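Local coordinates for type III effector NopAA (Sinorhizobium fredii USDA 257, PDB 6SDU), which hydrolyses xyloglucan through a glycosyl hydrolase family 12 domain, as an effector of a rhizobial symbiotic type III secretion system, at residues 102-107 and 124-129; 117-122 and 202-207; 138-143 and 166-171. One frame throughout, in Å; residues are numbered along the deposited sequence.

Interaction 1: residues 102-107 and 124-129; sequences GAWDVA and NYTGNS
Thr126 and Trp104 grip each other twice through polar atoms and once through a methyl on a ring. Starting at its CB, which stands 3.7 Å from Gly102 O, the threonine side chain forks. With OG1 between its own backbone N and carbonyl carbon (chi1 55°), the hydroxyl oxygen accepts the N-H of Trp104: Trp104 N to Thr126 OG1 is 3.1 Å, with 161° at the hydrogen. Asn134 OD1 is a second partner of that oxygen. The other branch, CG2, settles over the indole face, 3.6 Å from the centroid of the five-membered ring of Trp104, a CH-pi contact. The two side chains cross at about a right angle, and the backbone N of Thr126 returns a bond to Trp104 O (3.0 Å).

These bonds join strands 103-112 and 117-125 at the open end of their antiparallel hairpin, far from its turn, in the larger sheet of the family 12 beta-sandwich. Val106 and Asn124 form a hydrogen-bonded pair, Val106 N lying 2.8 Å from Asn124 O. Their side chains point to one face, where Gln96 of the opposing sheet packs on them, while the Trp104 ring meets Phe227 of that sheet edge to face.

Asp105 and Tyr125 are the non-hydrogen-bonded pair. Their CA atoms are only 4.0 Å apart, and Asp105 CB meets Tyr125 CB at 3.6 Å on the other face. There the side chain of Asp105 lies about 5 Å from a bound glucose unit, whereas Tyr125 OH leads away to Arg180 O.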
ATOM      1  N   GLY A 102      -6.459  10.439 -12.518  1.00 29.91           N
ATOM      2  CA  GLY A 102      -5.036  10.282 -12.291  1.00 23.78           C
ATOM      3  C   GLY A 102      -4.605   8.837 -12.452  1.00 29.48           C
ATOM      4  O   GLY A 102      -5.296   7.999 -13.042  1.00 29.20           O
ATOM      5  N   ALA A 103      -3.391   8.566 -11.970  1.00 23.49           N
ATOM      6  CA  ALA A 103      -2.823   7.213 -11.993  1.00 25.76           C
ATOM      7  C   ALA A 103      -2.244   6.915 -10.608  1.00 27.85           C
ATOM      8  O   ALA A 103      -1.222   7.496 -10.225  1.00 27.81           O
ATOM      9  CB  ALA A 103      -1.775   7.084 -13.086  1.00 21.32           C
ATOM     10  N   TRP A 104      -2.919   6.054  -9.836  1.00 27.57           N
ATOM     11  CA  TRP A 104      -2.504   5.788  -8.461  1.00 28.92           C
ATOM     12  C   TRP A 104      -3.155   4.510  -7.944  1.00 33.31           C
ATOM     13  O   TRP A 104      -4.087   3.956  -8.537  1.00 33.79           O
ATOM     14  CB  TRP A 104      -2.838   6.973  -7.537  1.00 27.63           C
ATOM     15  CG  TRP A 104      -4.237   7.511  -7.736  1.00 26.60           C
ATOM     16  CD1 TRP A 104      -4.593   8.584  -8.498  1.00 31.86           C
ATOM     17  CD2 TRP A 104      -5.460   7.000  -7.172  1.00 24.41           C
ATOM     18  NE1 TRP A 104      -5.953   8.772  -8.443  1.00 24.47           N
ATOM     19  CE2 TRP A 104      -6.506   7.813  -7.638  1.00 28.05           C
ATOM     20  CE3 TRP A 104      -5.769   5.932  -6.323  1.00 26.67           C
ATOM     21  CZ2 TRP A 104      -7.850   7.594  -7.277  1.00 32.19           C
ATOM     22  CZ3 TRP A 104      -7.085   5.721  -5.964  1.00 29.80           C
ATOM     23  CH2 TRP A 104      -8.112   6.538  -6.442  1.00 27.22           C
ATOM     24  N   ASP A 105      -2.628   4.036  -6.826  1.00 33.82           N
ATOM     25  CA  ASP A 105      -3.213   2.908  -6.132  1.00 26.14           C
ATOM     26  C   ASP A 105      -3.038   3.153  -4.643  1.00 24.62           C
ATOM     27  O   ASP A 105      -1.967   3.553  -4.204  1.00 27.72           O
ATOM     28  CB  ASP A 105      -2.594   1.592  -6.583  1.00 25.62           C
ATOM     29  CG  ASP A 105      -1.084   1.545  -6.393  1.00 40.68           C
ATOM     30  OD1 ASP A 105      -0.620   1.079  -5.315  1.00 33.22           O
ATOM     31  OD2 ASP A 105      -0.361   1.929  -7.340  1.00 35.39           O
ATOM     32  N   VAL A 106      -4.134   3.045  -3.898  1.00 24.92           N
ATOM     33  CA  VAL A 106      -4.111   3.123  -2.447  1.00 21.21           C
ATOM     34  C   VAL A 106      -3.823   1.704  -1.967  1.00 25.03           C
ATOM     35  O   VAL A 106      -4.556   0.775  -2.322  1.00 29.60           O
ATOM     36  CB  VAL A 106      -5.455   3.645  -1.902  1.00 21.90           C
ATOM     37  CG1 VAL A 106      -5.439   3.701  -0.392  1.00 24.33           C
ATOM     38  CG2 VAL A 106      -5.737   5.038  -2.464  1.00 25.42           C
ATOM     39  N   ALA A 107      -2.751   1.512  -1.194  1.00 31.13           N
ATOM     40  CA  ALA A 107      -2.381   0.134  -0.868  1.00 35.53           C
ATOM     41  C   ALA A 107      -1.777  -0.008   0.522  1.00 37.13           C
ATOM     42  O   ALA A 107      -1.088   0.894   1.012  1.00 31.76           O
ATOM     43  CB  ALA A 107      -1.363  -0.412  -1.881  1.00 30.17           C
ATOM     44  N   ASN A 124      -8.127   0.552  -3.364  1.00 31.61           N
ATOM     45  CA  ASN A 124      -8.779   1.355  -4.400  1.00 29.66           C
ATOM     46  C   ASN A 124      -7.668   1.858  -5.313  1.00 34.47           C
ATOM     47  O   ASN A 124      -6.574   2.182  -4.842  1.00 33.41           O
ATOM     48  CB  ASN A 124      -9.598   2.528  -3.821  1.00 27.51           C
ATOM     49  CG  ASN A 124     -10.635   3.092  -4.816  1.00 30.51           C
ATOM     50  OD1 ASN A 124     -10.745   2.651  -5.971  1.00 28.00           O
ATOM     51  ND2 ASN A 124     -11.384   4.085  -4.367  1.00 28.88           N
ATOM     52  N   TYR A 125      -7.915   1.840  -6.617  1.00 34.74           N
ATOM     53  CA  TYR A 125      -6.855   2.142  -7.570  1.00 27.05           C
ATOM     54  C   TYR A 125      -7.500   2.575  -8.880  1.00 30.03           C
ATOM     55  O   TYR A 125      -8.711   2.442  -9.070  1.00 35.28           O
ATOM     56  CB  TYR A 125      -5.910   0.939  -7.742  1.00 25.18           C
ATOM     57  CG  TYR A 125      -6.605  -0.427  -7.841  1.00 31.35           C
ATOM     58  CD1 TYR A 125      -7.098  -1.085  -6.696  1.00 36.54           C
ATOM     59  CD2 TYR A 125      -6.739  -1.063  -9.063  1.00 25.75           C
ATOM     60  CE1 TYR A 125      -7.722  -2.316  -6.786  1.00 36.31           C
ATOM     61  CE2 TYR A 125      -7.361  -2.300  -9.163  1.00 35.25           C
ATOM     62  CZ  TYR A 125      -7.855  -2.920  -8.034  1.00 38.58           C
ATOM     63  OH  TYR A 125      -8.465  -4.138  -8.156  1.00 32.82           O
ATOM     64  N   THR A 126      -6.691   3.142  -9.766  1.00 23.74           N
ATOM     65  CA  THR A 126      -7.221   3.622 -11.038  1.00 32.20           C
ATOM     66  C   THR A 126      -7.157   2.593 -12.155  1.00 26.99           C
ATOM     67  O   THR A 126      -7.638   2.890 -13.243  1.00 23.39           O
ATOM     68  CB  THR A 126      -6.464   4.867 -11.519  1.00 31.19           C
ATOM     69  OG1 THR A 126      -5.064   4.563 -11.587  1.00 25.49           O
ATOM     70  CG2 THR A 126      -6.687   5.995 -10.588  1.00 27.19           C
ATOM     71  N   GLY A 127      -6.451   1.479 -11.962  1.00 31.07           N
ATOM     72  CA  GLY A 127      -6.406   0.383 -12.917  1.00 29.83           C
ATOM     73  C   GLY A 127      -7.502  -0.623 -12.622  1.00 34.42           C
ATOM     74  O   GLY A 127      -8.484  -0.313 -11.946  1.00 39.27           O
ATOM     75  N   ASN A 128      -7.364  -1.839 -13.166  1.00 34.56           N
ATOM     76  CA  ASN A 128      -8.361  -2.892 -12.942  1.00 31.82           C
ATOM     77  C   ASN A 128      -7.764  -4.099 -12.217  1.00 37.05           C
ATOM     78  O   ASN A 128      -6.554  -4.350 -12.286  1.00 30.19           O
ATOM     79  CB  ASN A 128      -8.992  -3.350 -14.251  1.00 33.72           C
ATOM     80  CG  ASN A 128      -9.457  -2.174 -15.118  1.00 43.69           C
ATOM     81  OD1 ASN A 128      -8.991  -2.013 -16.243  1.00 56.29           O
ATOM     82  ND2 ASN A 128     -10.345  -1.341 -14.585  1.00 33.42           N
ATOM     83  N   SER A 129      -8.639  -4.868 -11.545  1.00 39.67           N
ATOM     84  CA  SER A 129      -8.217  -6.045 -10.779  1.00 30.05           C
ATOM     85  C   SER A 129      -7.614  -7.142 -11.649  1.00 36.66           C
ATOM     86  O   SER A 129      -6.926  -8.018 -11.114  1.00 45.05           O
ATOM     87  CB  SER A 129      -9.388  -6.620  -9.972  1.00 40.35           C
ATOM     88  OG  SER A 129     -10.395  -7.145 -10.817  1.00 44.94           O
TER

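Interaction 2: residues 117-122 and 202-207; sequences HEIMLW and GYFGDI
Phe204 presents its ring edge to the face of the His117 imidazole, and this aromatic pair is the centre of a contact that has no hydrogen bond across it. The segment 202-207 begins at Gly202, whose positive phi and two bonds back into the last turn give a Schellman motif at the end of helix 191-200.

Tyr203 follows. It contributes mainly its carbonyl, with Tyr203 O 3.6 Å from His117 NE2; its phenol ring leads away from strand 117-122.

Of segment 202-207, Phe204 does most of the touching. Its CB sits over the imidazole, 4.0 Å from the His117 ring centroid and 14° off the normal, in CH-pi geometry. CG lies between the backbone N and the carbonyl carbon (chi1 45°), which aims the CB-CG bond roughly toward Ile119, and the Phe204 and His117 side chains run past each other in opposite directions. The T-shaped (edge-to-face) assignment rests on a centroid separation of 5.5 Å and planes at 73°. The nearest ring atoms are Phe204 CD2 and His117 CD2, 3.9 Å apart. The Phe204 and Ile119 side chains reach toward each other tip to tip, CE2 and CD1 also 3.9 Å apart.

Past Gly205, an inverse gamma turn centred on Asp206 reverses the chain, with a weak bond from Ile207 N to Gly205 O (2.8 Å). Ile207 CD1 thereby lies over the centre of the Phe204 ring and 4.4 Å from His117 CB.

His117 and Ile119 face this loop, while Met120 and Trp122 of their strand touch the bound glucose. Ile198 of helix 191-200, the one helix of the sandwich, touches Ile119, Tyr203 and Phe204, Leu195 adds to the cover of Ile119, and Lys174 of strand 174-180 packs on His117.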
ATOM      1  N   HIS A 117      10.707  -9.786   1.535  1.00 34.81           N
ATOM      2  CA  HIS A 117       9.345 -10.059   1.099  1.00 32.86           C
ATOM      3  C   HIS A 117       8.484  -8.833   1.330  1.00 28.91           C
ATOM      4  O   HIS A 117       8.459  -8.283   2.438  1.00 34.83           O
ATOM      5  CB  HIS A 117       8.768 -11.264   1.852  1.00 39.11           C
ATOM      6  CG  HIS A 117       9.540 -12.515   1.612  1.00 41.09           C
ATOM      7  ND1 HIS A 117      10.539 -12.943   2.461  1.00 46.17           N
ATOM      8  CD2 HIS A 117       9.493 -13.411   0.594  1.00 43.02           C
ATOM      9  CE1 HIS A 117      11.056 -14.066   1.991  1.00 45.91           C
ATOM     10  NE2 HIS A 117      10.436 -14.374   0.862  1.00 43.77           N
ATOM     11  N   GLU A 118       7.784  -8.413   0.279  1.00 31.55           N
ATOM     12  CA  GLU A 118       6.859  -7.289   0.312  1.00 25.65           C
ATOM     13  C   GLU A 118       5.476  -7.795  -0.084  1.00 28.19           C
ATOM     14  O   GLU A 118       5.327  -8.452  -1.124  1.00 25.32           O
ATOM     15  CB  GLU A 118       7.340  -6.200  -0.653  1.00 26.48           C
ATOM     16  CG  GLU A 118       6.599  -4.938  -0.562  1.00 30.96           C
ATOM     17  CD  GLU A 118       6.940  -3.971  -1.700  1.00 39.49           C
ATOM     18  OE1 GLU A 118       7.842  -4.268  -2.521  1.00 37.38           O
ATOM     19  OE2 GLU A 118       6.290  -2.916  -1.763  1.00 31.67           O
ATOM     20  N   ILE A 119       4.475  -7.540   0.756  1.00 30.36           N
ATOM     21  CA  ILE A 119       3.091  -7.934   0.478  1.00 30.31           C
ATOM     22  C   ILE A 119       2.241  -6.667   0.371  1.00 32.18           C
ATOM     23  O   ILE A 119       2.181  -5.868   1.319  1.00 31.98           O
ATOM     24  CB  ILE A 119       2.527  -8.886   1.543  1.00 29.30           C
ATOM     25  CG1 ILE A 119       3.382 -10.166   1.628  1.00 30.72           C
ATOM     26  CG2 ILE A 119       1.032  -9.214   1.237  1.00 22.91           C
ATOM     27  CD1 ILE A 119       4.505 -10.102   2.655  1.00 36.35           C
ATOM     28  N   MET A 120       1.603  -6.474  -0.786  1.00 32.97           N
ATOM     29  CA  MET A 120       0.778  -5.302  -1.072  1.00 28.29           C
ATOM     30  C   MET A 120      -0.687  -5.704  -1.145  1.00 30.48           C
ATOM     31  O   MET A 120      -1.025  -6.755  -1.702  1.00 31.91           O
ATOM     32  CB  MET A 120       1.170  -4.633  -2.397  1.00 25.94           C
ATOM     33  CG  MET A 120       2.642  -4.214  -2.560  1.00 33.83           C
ATOM     34  SD  MET A 120       2.812  -2.925  -3.827  1.00 30.21           S
ATOM     35  CE  MET A 120       2.202  -1.523  -2.900  1.00 32.61           C
ATOM     36  N   LEU A 121      -1.549  -4.879  -0.574  1.00 25.61           N
ATOM     37  CA  LEU A 121      -2.992  -5.059  -0.676  1.00 27.97           C
ATOM     38  C   LEU A 121      -3.561  -3.757  -1.223  1.00 24.99           C
ATOM     39  O   LEU A 121      -3.545  -2.742  -0.525  1.00 32.15           O
ATOM     40  CB  LEU A 121      -3.631  -5.415   0.673  1.00 28.37           C
ATOM     41  CG  LEU A 121      -2.871  -6.384   1.602  1.00 34.81           C
ATOM     42  CD1 LEU A 121      -3.553  -6.459   2.982  1.00 29.19           C
ATOM     43  CD2 LEU A 121      -2.776  -7.762   0.970  1.00 34.37           C
ATOM     44  N   TRP A 122      -4.006  -3.777  -2.481  1.00 25.57           N
ATOM     45  CA  TRP A 122      -4.576  -2.599  -3.155  1.00 29.88           C
ATOM     46  C   TRP A 122      -6.077  -2.507  -2.853  1.00 30.64           C
ATOM     47  O   TRP A 122      -6.857  -3.347  -3.307  1.00 33.99           O
ATOM     48  CB  TRP A 122      -4.349  -2.684  -4.666  1.00 29.59           C
ATOM     49  CG  TRP A 122      -2.890  -2.612  -5.144  1.00 31.13           C
ATOM     50  CD1 TRP A 122      -1.760  -2.940  -4.434  1.00 30.24           C
ATOM     51  CD2 TRP A 122      -2.437  -2.206  -6.447  1.00 26.04           C
ATOM     52  NE1 TRP A 122      -0.634  -2.747  -5.208  1.00 28.10           N
ATOM     53  CE2 TRP A 122      -1.020  -2.296  -6.445  1.00 29.43           C
ATOM     54  CE3 TRP A 122      -3.090  -1.756  -7.610  1.00 27.38           C
ATOM     55  CZ2 TRP A 122      -0.242  -1.962  -7.565  1.00 28.06           C
ATOM     56  CZ3 TRP A 122      -2.313  -1.414  -8.732  1.00 25.96           C
ATOM     57  CH2 TRP A 122      -0.903  -1.515  -8.691  1.00 32.60           C
ATOM     58  N   GLY A 202       3.651 -21.367  -0.253  1.00 46.47           N
ATOM     59  CA  GLY A 202       5.084 -21.572  -0.252  1.00 55.71           C
ATOM     60  C   GLY A 202       5.955 -20.392  -0.621  1.00 53.21           C
ATOM     61  O   GLY A 202       7.145 -20.595  -0.890  1.00 54.18           O
ATOM     62  N   TYR A 203       5.419 -19.162  -0.613  1.00 52.72           N
ATOM     63  CA  TYR A 203       6.248 -17.993  -0.929  1.00 51.05           C
ATOM     64  C   TYR A 203       7.267 -17.688   0.163  1.00 52.18           C
ATOM     65  O   TYR A 203       8.354 -17.187  -0.141  1.00 59.72           O
ATOM     66  CB  TYR A 203       5.371 -16.776  -1.197  1.00 44.95           C
ATOM     67  CG  TYR A 203       4.668 -16.909  -2.513  1.00 45.82           C
ATOM     68  CD1 TYR A 203       5.353 -16.730  -3.711  1.00 40.95           C
ATOM     69  CD2 TYR A 203       3.327 -17.272  -2.565  1.00 47.34           C
ATOM     70  CE1 TYR A 203       4.704 -16.875  -4.936  1.00 47.63           C
ATOM     71  CE2 TYR A 203       2.671 -17.424  -3.772  1.00 50.69           C
ATOM     72  CZ  TYR A 203       3.362 -17.225  -4.955  1.00 52.34           C
ATOM     73  OH  TYR A 203       2.708 -17.385  -6.153  1.00 46.29           O
ATOM     74  N   PHE A 204       6.936 -17.954   1.426  1.00 52.75           N
ATOM     75  CA  PHE A 204       7.865 -17.776   2.535  1.00 52.18           C
ATOM     76  C   PHE A 204       7.454 -18.712   3.668  1.00 49.99           C
ATOM     77  O   PHE A 204       6.387 -19.328   3.632  1.00 49.80           O
ATOM     78  CB  PHE A 204       7.924 -16.314   3.023  1.00 45.84           C
ATOM     79  CG  PHE A 204       6.575 -15.651   3.180  1.00 41.99           C
ATOM     80  CD1 PHE A 204       5.677 -16.062   4.170  1.00 45.83           C
ATOM     81  CD2 PHE A 204       6.210 -14.593   2.350  1.00 37.76           C
ATOM     82  CE1 PHE A 204       4.425 -15.442   4.308  1.00 50.83           C
ATOM     83  CE2 PHE A 204       4.957 -13.964   2.480  1.00 40.24           C
ATOM     84  CZ  PHE A 204       4.067 -14.384   3.465  1.00 45.35           C
ATOM     85  N   GLY A 205       8.332 -18.823   4.667  1.00 45.57           N
ATOM     86  CA  GLY A 205       8.116 -19.642   5.857  1.00 48.46           C
ATOM     87  C   GLY A 205       7.537 -18.847   7.013  1.00 54.78           C
ATOM     88  O   GLY A 205       6.663 -17.995   6.807  1.00 61.46           O
ATOM     89  N   ASP A 206       8.005 -19.125   8.236  1.00 52.99           N
ATOM     90  CA  ASP A 206       7.579 -18.391   9.430  1.00 55.45           C
ATOM     91  C   ASP A 206       8.297 -17.042   9.414  1.00 50.11           C
ATOM     92  O   ASP A 206       9.337 -16.817  10.038  1.00 42.97           O
ATOM     93  CB  ASP A 206       7.857 -19.173  10.707  1.00 58.74           C
ATOM     94  CG  ASP A 206       7.226 -18.520  11.935  1.00 68.58           C
ATOM     95  OD1 ASP A 206       6.198 -17.823  11.762  1.00 70.54           O
ATOM     96  OD2 ASP A 206       7.738 -18.715  13.064  1.00 59.80           O
ATOM     97  N   ILE A 207       7.719 -16.142   8.633  1.00 52.10           N
ATOM     98  CA  ILE A 207       8.263 -14.813   8.411  1.00 51.70           C
ATOM     99  C   ILE A 207       8.169 -13.986   9.691  1.00 49.57           C
ATOM    100  O   ILE A 207       7.171 -14.056  10.428  1.00 59.02           O
ATOM    101  CB  ILE A 207       7.441 -14.220   7.254  1.00 54.37           C
ATOM    102  CG1 ILE A 207       7.940 -12.903   6.729  1.00 62.76           C
ATOM    103  CG2 ILE A 207       5.984 -14.053   7.662  1.00 61.26           C
ATOM    104  CD1 ILE A 207       6.970 -12.359   5.681  1.00 62.83           C
TER

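Interaction 3: residues 138-143 and 166-171; sequences ISYHYA and EGEGPD
Tyr140 and segment 166-168 share two direct hydrogen bonds, one from each end of the tyrosine. Tyr140 N donates to Glu166 O at 3.0 Å, in the carbonyl plane and on a lone pair. Tyr140 OH donates to the anti lone pair of Glu168 OE1 at 2.7 Å. Lys174 NZ bonds to the same hydroxyl and forms a salt bridge with Glu166 OE1, probably offsetting that charge.

Between these anchors the phenol ring lies flat on the backbone: Gly167 CA sits 4.0 Å from its centroid, over the centre of one face, in CH-pi geometry. Glu166 CG is anti to its backbone N (chi1 -176°), and the extended chain beyond brings OE1 to the ring edge in plane, nearest CE2, carboxylate and ring 69° apart. A CA-H...O contact joins Ser139 CA to Glu166 O at 3.2 Å.

In the fold, a loop after strand 117-125 here lies across strand 160-168 of the larger sheet, the local chain directions being 91° apart. Ser139 CA comes within 3.9 Å of Gly167 CA; Ile138 CG2 and Ser139 N take the space a CB on Gly167 would need.

Ile138 adds an apolar contact, CG2 to Gly167 CA at 3.6 Å, and also lines the sugar pocket, about 3 Å from the bound glucose. Glu168 CB packs 3.6 Å from Tyr140 CE1.

Two waters add links. One donates to Ser139 OG and accepts from Glu166 N, while that hydroxyl donates to His141 O. Another accepts from Glu168 N and reaches Ser139 O only weakly.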
ATOM      1  N   ILE A 138       3.253  -5.045  -9.719  1.00 32.05           N
ATOM      2  CA  ILE A 138       4.558  -5.622 -10.029  1.00 33.67           C
ATOM      3  C   ILE A 138       4.352  -7.071 -10.427  1.00 35.86           C
ATOM      4  O   ILE A 138       3.595  -7.804  -9.775  1.00 42.36           O
ATOM      5  CB  ILE A 138       5.483  -5.522  -8.810  1.00 36.73           C
ATOM      6  CG1 ILE A 138       5.993  -4.096  -8.614  1.00 32.99           C
ATOM      7  CG2 ILE A 138       6.640  -6.509  -8.927  1.00 38.87           C
ATOM      8  CD1 ILE A 138       6.549  -3.894  -7.224  1.00 36.98           C
ATOM      9  N   SER A 139       4.950  -7.466 -11.551  1.00 29.82           N
ATOM     10  CA  SER A 139       4.703  -8.784 -12.111  1.00 32.52           C
ATOM     11  C   SER A 139       5.875  -9.209 -12.986  1.00 37.26           C
ATOM     12  O   SER A 139       6.459  -8.386 -13.702  1.00 36.59           O
ATOM     13  CB  SER A 139       3.385  -8.805 -12.912  1.00 32.25           C
ATOM     14  OG  SER A 139       3.132 -10.099 -13.438  1.00 37.69           O
ATOM     15  N   TYR A 140       6.165 -10.525 -12.964  1.00 32.23           N
ATOM     16  CA  TYR A 140       7.153 -11.101 -13.876  1.00 27.90           C
ATOM     17  C   TYR A 140       6.644 -11.122 -15.304  1.00 32.86           C
ATOM     18  O   TYR A 140       7.420 -10.917 -16.245  1.00 41.29           O
ATOM     19  CB  TYR A 140       7.478 -12.549 -13.490  1.00 27.54           C
ATOM     20  CG  TYR A 140       8.343 -12.719 -12.273  1.00 24.71           C
ATOM     21  CD1 TYR A 140       9.595 -12.130 -12.207  1.00 18.42           C
ATOM     22  CD2 TYR A 140       7.928 -13.512 -11.224  1.00 26.13           C
ATOM     23  CE1 TYR A 140      10.390 -12.281 -11.088  1.00 31.01           C
ATOM     24  CE2 TYR A 140       8.727 -13.696 -10.102  1.00 37.06           C
ATOM     25  CZ  TYR A 140       9.955 -13.077 -10.040  1.00 30.95           C
ATOM     26  OH  TYR A 140      10.745 -13.231  -8.915  1.00 36.57           O
ATOM     27  N   HIS A 141       5.348 -11.423 -15.478  1.00 29.99           N
ATOM     28  CA  HIS A 141       4.746 -11.717 -16.770  1.00 25.05           C
ATOM     29  C   HIS A 141       3.581 -10.794 -17.096  1.00 31.98           C
ATOM     30  O   HIS A 141       2.790 -10.440 -16.212  1.00 34.15           O
ATOM     31  CB  HIS A 141       4.281 -13.171 -16.789  1.00 33.46           C
ATOM     32  CG  HIS A 141       5.373 -14.127 -16.466  1.00 31.14           C
ATOM     33  ND1 HIS A 141       6.474 -14.278 -17.275  1.00 38.58           N
ATOM     34  CD2 HIS A 141       5.553 -14.964 -15.418  1.00 36.98           C
ATOM     35  CE1 HIS A 141       7.291 -15.174 -16.743  1.00 37.77           C
ATOM     36  NE2 HIS A 141       6.755 -15.606 -15.616  1.00 38.30           N
ATOM     37  N   TYR A 142       3.470 -10.450 -18.390  1.00 35.55           N
ATOM     38  CA  TYR A 142       2.423  -9.594 -18.919  1.00 31.59           C
ATOM     39  C   TYR A 142       1.779 -10.245 -20.135  1.00 40.69           C
ATOM     40  O   TYR A 142       2.414 -11.020 -20.856  1.00 36.46           O
ATOM     41  CB  TYR A 142       2.963  -8.208 -19.328  1.00 28.34           C
ATOM     42  CG  TYR A 142       3.615  -7.492 -18.172  1.00 31.76           C
ATOM     43  CD1 TYR A 142       2.869  -6.694 -17.314  1.00 25.44           C
ATOM     44  CD2 TYR A 142       4.974  -7.631 -17.928  1.00 34.18           C
ATOM     45  CE1 TYR A 142       3.467  -6.046 -16.245  1.00 36.56           C
ATOM     46  CE2 TYR A 142       5.584  -6.990 -16.852  1.00 36.18           C
ATOM     47  CZ  TYR A 142       4.834  -6.199 -16.019  1.00 39.45           C
ATOM     48  OH  TYR A 142       5.445  -5.562 -14.953  1.00 37.50           O
ATOM     49  N   ALA A 143       0.509  -9.901 -20.362  1.00 38.01           N
ATOM     50  CA  ALA A 143      -0.232 -10.366 -21.518  1.00 39.63           C
ATOM     51  C   ALA A 143       0.105  -9.497 -22.724  1.00 32.62           C
ATOM     52  O   ALA A 143       0.708  -8.429 -22.579  1.00 34.12           O
ATOM     53  CB  ALA A 143      -1.736 -10.317 -21.240  1.00 39.63           C
ATOM     54  N   GLU A 166       2.540 -11.784  -8.799  1.00 29.11           N
ATOM     55  CA  GLU A 166       3.881 -12.087  -8.319  1.00 31.17           C
ATOM     56  C   GLU A 166       4.953 -11.425  -9.178  1.00 34.28           C
ATOM     57  O   GLU A 166       4.933 -11.541 -10.406  1.00 31.17           O
ATOM     58  CB  GLU A 166       4.141 -13.590  -8.285  1.00 31.97           C
ATOM     59  CG  GLU A 166       5.517 -13.943  -7.701  1.00 42.92           C
ATOM     60  CD  GLU A 166       5.909 -15.412  -7.910  1.00 46.69           C
ATOM     61  OE1 GLU A 166       7.009 -15.800  -7.462  1.00 41.03           O
ATOM     62  OE2 GLU A 166       5.123 -16.168  -8.526  1.00 48.59           O
ATOM     63  N   GLY A 167       5.914 -10.790  -8.513  1.00 31.65           N
ATOM     64  CA  GLY A 167       6.994 -10.109  -9.179  1.00 26.42           C
ATOM     65  C   GLY A 167       8.188  -9.951  -8.261  1.00 29.60           C
ATOM     66  O   GLY A 167       8.234 -10.506  -7.163  1.00 31.63           O
ATOM     67  N   GLU A 168       9.178  -9.228  -8.766  1.00 32.07           N
ATOM     68  CA  GLU A 168      10.434  -8.952  -8.095  1.00 32.31           C
ATOM     69  C   GLU A 168      10.743  -7.460  -8.135  1.00 30.47           C
ATOM     70  O   GLU A 168      10.553  -6.828  -9.169  1.00 28.38           O
ATOM     71  CB  GLU A 168      11.566  -9.709  -8.802  1.00 30.86           C
ATOM     72  CG  GLU A 168      12.799  -9.806  -8.008  1.00 36.43           C
ATOM     73  CD  GLU A 168      13.683 -10.916  -8.526  1.00 37.56           C
ATOM     74  OE1 GLU A 168      13.169 -12.057  -8.654  1.00 31.86           O
ATOM     75  OE2 GLU A 168      14.872 -10.630  -8.810  1.00 35.74           O
ATOM     76  N   GLY A 169      11.294  -6.919  -7.041  1.00 34.68           N
ATOM     77  CA  GLY A 169      11.775  -5.551  -7.041  1.00 32.46           C
ATOM     78  C   GLY A 169      13.200  -5.453  -7.594  1.00 38.28           C
ATOM     79  O   GLY A 169      13.870  -6.461  -7.831  1.00 37.13           O
ATOM     80  N   PRO A 170      13.707  -4.223  -7.734  1.00 31.97           N
ATOM     81  CA  PRO A 170      15.053  -4.012  -8.320  1.00 32.93           C
ATOM     82  C   PRO A 170      16.212  -4.628  -7.543  1.00 33.68           C
ATOM     83  O   PRO A 170      17.286  -4.839  -8.123  1.00 37.59           O
ATOM     84  CB  PRO A 170      15.185  -2.477  -8.358  1.00 35.24           C
ATOM     85  CG  PRO A 170      13.795  -1.955  -8.201  1.00 31.61           C
ATOM     86  CD  PRO A 170      13.042  -2.960  -7.389  1.00 32.45           C
ATOM     87  N   ASP A 171      16.075  -4.831  -6.240  1.00 32.41           N
ATOM     88  CA  ASP A 171      17.095  -5.499  -5.443  1.00 35.69           C
ATOM     89  C   ASP A 171      16.814  -6.987  -5.267  1.00 36.22           C
ATOM     90  O   ASP A 171      17.344  -7.608  -4.335  1.00 30.38           O
ATOM     91  CB  ASP A 171      17.211  -4.803  -4.082  1.00 38.02           C
ATOM     92  CG  ASP A 171      15.925  -4.899  -3.273  1.00 40.40           C
ATOM     93  OD1 ASP A 171      14.895  -5.296  -3.848  1.00 44.65           O
ATOM     94  OD2 ASP A 171      15.931  -4.534  -2.077  1.00 46.78           O
TER
HETATM   95  O   HOH W   1       8.932  -8.301 -11.594  1.00 28.84           O
HETATM   96  O   HOH W   2       1.564 -11.531 -11.541  1.00 37.99           O

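All three contacts reach the larger sheet. Interactions 1 and 2 both use strand 117-125 and touch where Asp105 and Ala107 pack on Trp122; interaction 3 is nested in the chain loop that interaction 2 closes, and Tyr203 CE1 meets Glu166 CD at 3.5 Å. Interaction 1 is the buried one, built on strand pairing and backbone bonds. Interaction 2, partly buried between the sheet and the loop after helix 191-200, relies on aromatic and aliphatic surfaces. Interaction 3, with exposed Tyr140 and Glu168, uses hydrogen bonds and water, with Lys174 balancing Glu166. Glucose lies near interactions 1 and 3; segment 117-122 reaches it through Met120 and Trp122, away from interaction 2 itself.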